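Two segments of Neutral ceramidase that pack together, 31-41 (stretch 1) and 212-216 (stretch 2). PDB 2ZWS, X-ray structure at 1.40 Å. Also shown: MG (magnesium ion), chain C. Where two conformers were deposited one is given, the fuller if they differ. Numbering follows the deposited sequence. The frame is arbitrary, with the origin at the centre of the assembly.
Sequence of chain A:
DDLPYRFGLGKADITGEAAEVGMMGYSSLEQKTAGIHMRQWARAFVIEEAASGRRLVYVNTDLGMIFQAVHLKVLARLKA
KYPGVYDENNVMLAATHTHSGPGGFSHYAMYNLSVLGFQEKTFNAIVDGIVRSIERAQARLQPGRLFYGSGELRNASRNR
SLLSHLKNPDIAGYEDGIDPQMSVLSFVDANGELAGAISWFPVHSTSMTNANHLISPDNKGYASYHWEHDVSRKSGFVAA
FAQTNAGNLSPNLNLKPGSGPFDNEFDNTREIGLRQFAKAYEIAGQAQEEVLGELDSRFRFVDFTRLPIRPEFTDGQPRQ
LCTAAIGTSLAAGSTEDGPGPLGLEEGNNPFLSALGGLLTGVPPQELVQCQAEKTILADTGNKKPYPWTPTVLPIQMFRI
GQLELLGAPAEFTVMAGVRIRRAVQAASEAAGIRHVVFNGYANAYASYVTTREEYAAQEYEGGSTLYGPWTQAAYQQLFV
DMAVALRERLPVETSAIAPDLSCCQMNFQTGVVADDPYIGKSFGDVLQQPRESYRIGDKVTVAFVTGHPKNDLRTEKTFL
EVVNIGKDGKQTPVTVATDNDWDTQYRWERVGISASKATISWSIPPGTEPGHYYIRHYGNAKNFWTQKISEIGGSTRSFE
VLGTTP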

# COMPACT_ATOMS: atom_id res chain seq x y z
N GLN A 31 18.33 -4.36 1.91
CA GLN A 31 17.30 -3.73 2.71
C GLN A 31 16.34 -4.77 3.23
O GLN A 31 15.22 -4.92 2.74
N LYS A 32 16.79 -5.49 4.25
CA LYS A 32 15.94 -6.48 4.91
C LYS A 32 15.23 -5.93 6.14
O LYS A 32 15.78 -5.08 6.84
N THR A 33 14.01 -6.42 6.39
CA THR A 33 13.31 -5.97 7.60
C THR A 33 14.14 -6.27 8.85
O THR A 33 14.89 -7.26 8.91
N ALA A 34 14.00 -5.38 9.82
CA ALA A 34 14.66 -5.53 11.12
C ALA A 34 13.81 -5.04 12.29
O ALA A 34 14.35 -4.72 13.35
N GLY A 35 12.50 -4.95 12.08
CA GLY A 35 11.58 -4.56 13.14
C GLY A 35 10.35 -3.88 12.61
O GLY A 35 10.04 -3.96 11.40
N ILE A 36 9.63 -3.21 13.51
CA ILE A 36 8.40 -2.53 13.13
C ILE A 36 8.42 -1.13 13.70
O ILE A 36 8.71 -0.95 14.88
N HIS A 37 8.15 -0.14 12.85
CA HIS A 37 7.80 1.17 13.37
C HIS A 37 6.28 1.26 13.60
O HIS A 37 5.83 1.49 14.72
N MET A 38 5.51 1.08 12.53
CA MET A 38 4.07 0.96 12.63
C MET A 38 3.62 -0.21 11.76
O MET A 38 4.30 -0.57 10.78
N ARG A 39 2.50 -0.83 12.14
CA ARG A 39 2.01 -1.97 11.39
C ARG A 39 1.35 -1.54 10.07
O ARG A 39 1.06 -0.35 9.86
N GLN A 40 1.14 -2.53 9.21
CA GLN A 40 0.45 -2.36 7.94
C GLN A 40 -0.98 -2.87 8.07
O GLN A 40 -1.22 -3.95 8.65
N TRP A 41 -1.93 -2.12 7.49
CA TRP A 41 -3.36 -2.44 7.63
C TRP A 41 -4.05 -2.46 6.28
O TRP A 41 -3.63 -1.76 5.31
N ASN A 212 16.27 2.51 5.65
CA ASN A 212 15.45 2.13 6.78
C ASN A 212 15.11 0.65 6.73
O ASN A 212 14.83 0.10 5.66
N HIS A 213 15.09 0.01 7.90
CA HIS A 213 14.79 -1.41 7.96
C HIS A 213 13.55 -1.72 8.78
O HIS A 213 13.16 -2.89 8.89
N LEU A 214 12.91 -0.69 9.33
CA LEU A 214 11.69 -0.92 10.11
C LEU A 214 10.46 -0.89 9.22
O LEU A 214 10.33 -0.03 8.34
N ILE A 215 9.54 -1.83 9.46
CA ILE A 215 8.27 -1.83 8.74
C ILE A 215 7.53 -0.55 9.02
O ILE A 215 7.42 -0.11 10.17
N SER A 216 7.02 0.06 7.95
CA SER A 216 6.28 1.30 8.13
C SER A 216 5.32 1.50 6.96
O SER A 216 5.64 1.17 5.82

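Backbone hydrogen bonds carry this contact, and the side chains fill the space around them. I215 uses both backbone polar atoms across the pairing: its N donates to G35 O at 2.9 Å, almost straight, and its O accepts from H37 N at 2.8 Å and, at 3.3 Å, from M38 N. Ahead of that pair, A34 N donates to H213 O at 2.8 Å. I36 and I215 form a parallel bridge, and, as bridge partners do, they send their side chains to the same face of the sheet.

The side-chain polar link is at the N-terminal end. Q31, extended with chi1 and chi2 both t, starts sideways but brings its end closer, and NE2 donates to N212 O at 3.0 Å. The N212 side chain points away, and its amide is spent on its own stretch: OD1 accepts from L214 N at 3.0 Å and ND2 donates to L214 O at 2.8 Å, bracing the backbone of L214.

H37 works in two directions. Its CB points toward stretch 2 and lies 4.1 Å from L214 CB, while the t rotamer leads the ring away. Water 2 joins the stretches, 2.8 Å from H37 ND1 and 2.7 Å from S216 OG. The carbonyl H37 O binds magnesium at 2.2 Å, and water 1, itself a ligand of the ion, donates to I36 O at 3.0 Å.

Packing centres on I215 (m, t), the residue most covered by the opposing stretch. I36, also m, t, brings CG1 to 4.3 Å from I215 CB, and T33 CG2 (chi1 p) sits 3.9 Å from I215 CG1. L214, again m, t, takes the other face, with CD2 4.0 Å from I36 N. A CB on G35 would fall 3.0 Å from L214 CD2, and the backbone angles there independently demand glycine. A34 CB packs 3.7 Å from H213 CB.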

# COMPACT_ATOMS: atom_id res chain seq x y z
CB GLN A 31 16.55 -2.67 1.91
CG GLN A 31 15.74 -1.76 2.81
CD GLN A 31 14.64 -1.02 2.09
OE1 GLN A 31 14.34 -1.26 0.91
NE2 GLN A 31 14.00 -0.10 2.82
CB LYS A 32 16.74 -7.73 5.25
CG LYS A 32 17.26 -8.44 3.99
CD LYS A 32 17.53 -9.90 4.26
CE LYS A 32 18.29 -10.51 3.14
NZ LYS A 32 18.55 -11.95 3.47
CB THR A 33 11.90 -6.59 7.76
OG1 THR A 33 12.02 -8.02 7.69
CG2 THR A 33 10.99 -6.14 6.59
CB ALA A 34 16.03 -4.80 11.10
CB ILE A 36 7.16 -3.28 13.70
CG1 ILE A 36 7.06 -4.67 13.05
CG2 ILE A 36 5.87 -2.44 13.55
CD1 ILE A 36 6.03 -5.55 13.69
CB HIS A 37 8.28 2.30 12.49
CG HIS A 37 7.95 3.65 13.05
ND1 HIS A 37 7.94 4.80 12.30
CD2 HIS A 37 7.62 4.02 14.32
CE1 HIS A 37 7.61 5.82 13.07
NE2 HIS A 37 7.41 5.38 14.30
CB MET A 38 3.35 2.27 12.22
CG MET A 38 3.59 3.49 13.15
SD MET A 38 2.32 4.81 13.14
CE MET A 38 2.24 5.19 11.39
CB ARG A 39 1.02 -2.80 12.23
CG ARG A 39 1.76 -3.64 13.29
CD ARG A 39 0.86 -4.72 13.96
NE ARG A 39 1.73 -5.54 14.82
CZ ARG A 39 2.10 -6.80 14.58
NH1 ARG A 39 1.56 -7.52 13.60
NH2 ARG A 39 2.99 -7.37 15.39
CB GLN A 40 1.17 -3.21 6.88
CG GLN A 40 2.64 -2.79 6.67
CD GLN A 40 3.36 -3.77 5.78
OE1 GLN A 40 3.45 -3.56 4.57
NE2 GLN A 40 3.80 -4.85 6.34
CB TRP A 41 -4.07 -1.39 8.52
CG TRP A 41 -3.41 -1.32 9.88
CD1 TRP A 41 -2.37 -0.51 10.26
CD2 TRP A 41 -3.73 -2.14 11.02
NE1 TRP A 41 -2.01 -0.78 11.57
CE2 TRP A 41 -2.83 -1.78 12.05
CE3 TRP A 41 -4.67 -3.14 11.26
CZ2 TRP A 41 -2.86 -2.38 13.31
CZ3 TRP A 41 -4.70 -3.74 12.50
CH2 TRP A 41 -3.80 -3.37 13.51
CB ASN A 212 14.16 2.95 6.77
CG ASN A 212 13.09 2.32 7.65
OD1 ASN A 212 13.21 2.29 8.87
ND2 ASN A 212 12.05 1.79 7.02
CB HIS A 213 16.01 -2.16 8.50
CG HIS A 213 17.20 -2.12 7.59
ND1 HIS A 213 18.18 -1.17 7.69
CD2 HIS A 213 17.57 -2.94 6.58
CE1 HIS A 213 19.10 -1.38 6.76
NE2 HIS A 213 18.75 -2.45 6.08
CB LEU A 214 11.52 0.17 11.17
CG LEU A 214 12.65 0.28 12.20
CD1 LEU A 214 12.26 1.33 13.24
CD2 LEU A 214 12.99 -1.06 12.88
CB ILE A 215 7.42 -3.06 9.11
CG1 ILE A 215 8.07 -4.30 8.51
CG2 ILE A 215 5.98 -2.88 8.62
CD1 ILE A 215 7.35 -5.63 8.81
CB SER A 216 7.24 2.50 8.16
OG SER A 216 6.53 3.73 8.11
MG MG C . 5.51 1.56 16.89
O HOH W 1 6.76 -0.63 17.08
O HOH W 2 7.73 5.54 9.64